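Local coordinates for type II restriction enzyme MspI (Moraxella sp., PDB 1YFI), which recognises the double-stranded DNA sequence 5'-CCGG-3' and cleaves it after the first cytosine, leaving terminal 5'-phosphates, at a contact of chain A with DNA. Sequence-based numbering; all coordinates share one arbitrary frame.

A contact of chain A with DNA. Residues 159-161, 249. With nucleotides of chain B.
Charge pairing, a main-chain donor and an aromatic edge contact together hold one short stretch of the DNA strand, a compact case of backbone clamping in the bound cognate DNA. The loop 159-161, just after helix 146-157, reaches two successive phosphates. Lys161 supplies the charge: its CG is wedged on the hindered side, flanked by the main-chain N and C (chi1 70°), and from there the chain runs fully extended, so that NZ arrives tip-on at OP1 of DC4, 2.9 Å away, in a salt bridge that is also a hydrogen bond. CD and CE lie alongside the same phosphate oxygen.

Uncharged donors add to this: the main-chain N-H of Ala160 donates to OP2 of the DC3 phosphate at 3.0 Å, a fairly straight bond (158° at H). The hydroxyl OG of Ser159 points to OP2 of DC4 at 3.5 Å, a weak bond; the same OG weakly accepts the N-H of Lys161, which would help tie the loop together.

Apolar contact comes from Tyr249, at the end of strand 246-249. Its ring turns the CD1-CE1 edge onto the face of the paired DC4 cytosine, over the C5-C6 side (planes 86°), with CE1 3.5 Å from C6 of the base, while OH lies beside the deoxyribose C2'.

The phosphate grips are not base-specific in themselves; they probably anchor and register the strand while Tyr249 braces a cytosine within the bound cognate DNA.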
loop_
_atom_site.group_PDB
_atom_site.type_symbol
_atom_site.label_atom_id
_atom_site.label_comp_id
_atom_site.label_asym_id
_atom_site.label_seq_id
_atom_site.Cartn_x
_atom_site.Cartn_y
_atom_site.Cartn_z
ATOM N N SER A 159 -11.105 14.127 -13.801
ATOM C CA SER A 159 -9.771 14.742 -13.857
ATOM C C SER A 159 -9.885 16.207 -13.483
ATOM O O SER A 159 -10.956 16.697 -13.104
ATOM C CB SER A 159 -9.183 14.644 -15.259
ATOM O OG SER A 159 -9.927 15.440 -16.159
ATOM N N ALA A 160 -8.784 16.943 -13.590
ATOM C CA ALA A 160 -8.820 18.376 -13.272
ATOM C C ALA A 160 -8.718 19.278 -14.518
ATOM O O ALA A 160 -8.542 20.496 -14.407
ATOM C CB ALA A 160 -7.707 18.717 -12.304
ATOM N N LYS A 161 -8.845 18.688 -15.704
ATOM C CA LYS A 161 -8.716 19.468 -16.930
ATOM C C LYS A 161 -9.709 20.624 -17.079
ATOM O O LYS A 161 -9.365 21.668 -17.639
ATOM C CB LYS A 161 -8.796 18.559 -18.161
ATOM C CG LYS A 161 -10.152 17.950 -18.433
ATOM C CD LYS A 161 -10.131 17.195 -19.754
ATOM C CE LYS A 161 -11.508 16.625 -20.092
ATOM N NZ LYS A 161 -11.533 15.960 -21.430
ATOM N N TYR A 249 -9.459 8.740 -12.167
ATOM C CA TYR A 249 -10.750 8.091 -11.986
ATOM C C TYR A 249 -10.708 6.596 -12.085
ATOM O O TYR A 249 -9.806 6.027 -12.679
ATOM C CB TYR A 249 -11.774 8.602 -13.007
ATOM C CG TYR A 249 -11.593 8.078 -14.422
ATOM C CD1 TYR A 249 -10.611 8.602 -15.264
ATOM C CD2 TYR A 249 -12.432 7.087 -14.928
ATOM C CE1 TYR A 249 -10.476 8.153 -16.570
ATOM C CE2 TYR A 249 -12.305 6.633 -16.240
ATOM C CZ TYR A 249 -11.330 7.167 -17.052
ATOM O OH TYR A 249 -11.217 6.725 -18.355
ATOM P P DC B 3 -5.418 16.528 -15.048
ATOM O OP1 DC B 3 -5.869 17.879 -15.455
ATOM O OP2 DC B 3 -5.966 15.915 -13.808
ATOM O "O5'" DC B 3 -5.703 15.508 -16.231
ATOM C "C5'" DC B 3 -5.329 15.832 -17.559
ATOM C "C4'" DC B 3 -5.619 14.676 -18.484
ATOM O "O4'" DC B 3 -4.711 13.589 -18.188
ATOM C "C3'" DC B 3 -7.033 14.091 -18.413
ATOM O "O3'" DC B 3 -7.516 13.885 -19.743
ATOM C "C2'" DC B 3 -6.828 12.762 -17.704
ATOM C "C1'" DC B 3 -5.439 12.377 -18.167
ATOM N N1 DC B 3 -4.714 11.423 -17.312
ATOM C C2 DC B 3 -4.084 10.332 -17.916
ATOM O O2 DC B 3 -4.169 10.201 -19.152
ATOM N N3 DC B 3 -3.405 9.449 -17.144
ATOM C C4 DC B 3 -3.352 9.621 -15.820
ATOM N N4 DC B 3 -2.676 8.724 -15.098
ATOM C C5 DC B 3 -3.990 10.720 -15.178
ATOM C C6 DC B 3 -4.652 11.590 -15.954
ATOM P P DC B 4 -8.944 13.190 -19.991
ATOM O OP1 DC B 4 -9.516 13.844 -21.187
ATOM O OP2 DC B 4 -9.733 13.136 -18.732
ATOM O "O5'" DC B 4 -8.573 11.704 -20.415
ATOM C "C5'" DC B 4 -7.694 11.469 -21.514
ATOM C "C4'" DC B 4 -7.548 9.987 -21.769
ATOM O "O4'" DC B 4 -6.692 9.375 -20.774
ATOM C "C3'" DC B 4 -8.867 9.216 -21.727
ATOM O "O3'" DC B 4 -8.855 8.206 -22.745
ATOM C "C2'" DC B 4 -8.842 8.578 -20.350
ATOM C "C1'" DC B 4 -7.365 8.252 -20.233
ATOM N N1 DC B 4 -6.878 8.025 -18.866
ATOM C C2 DC B 4 -6.043 6.926 -18.627
ATOM O O2 DC B 4 -5.696 6.214 -19.587
ATOM N N3 DC B 4 -5.635 6.670 -17.361
ATOM C C4 DC B 4 -6.014 7.467 -16.363
ATOM N N4 DC B 4 -5.594 7.169 -15.128
ATOM C C5 DC B 4 -6.843 8.609 -16.583
ATOM C C6 DC B 4 -7.245 8.849 -17.839
#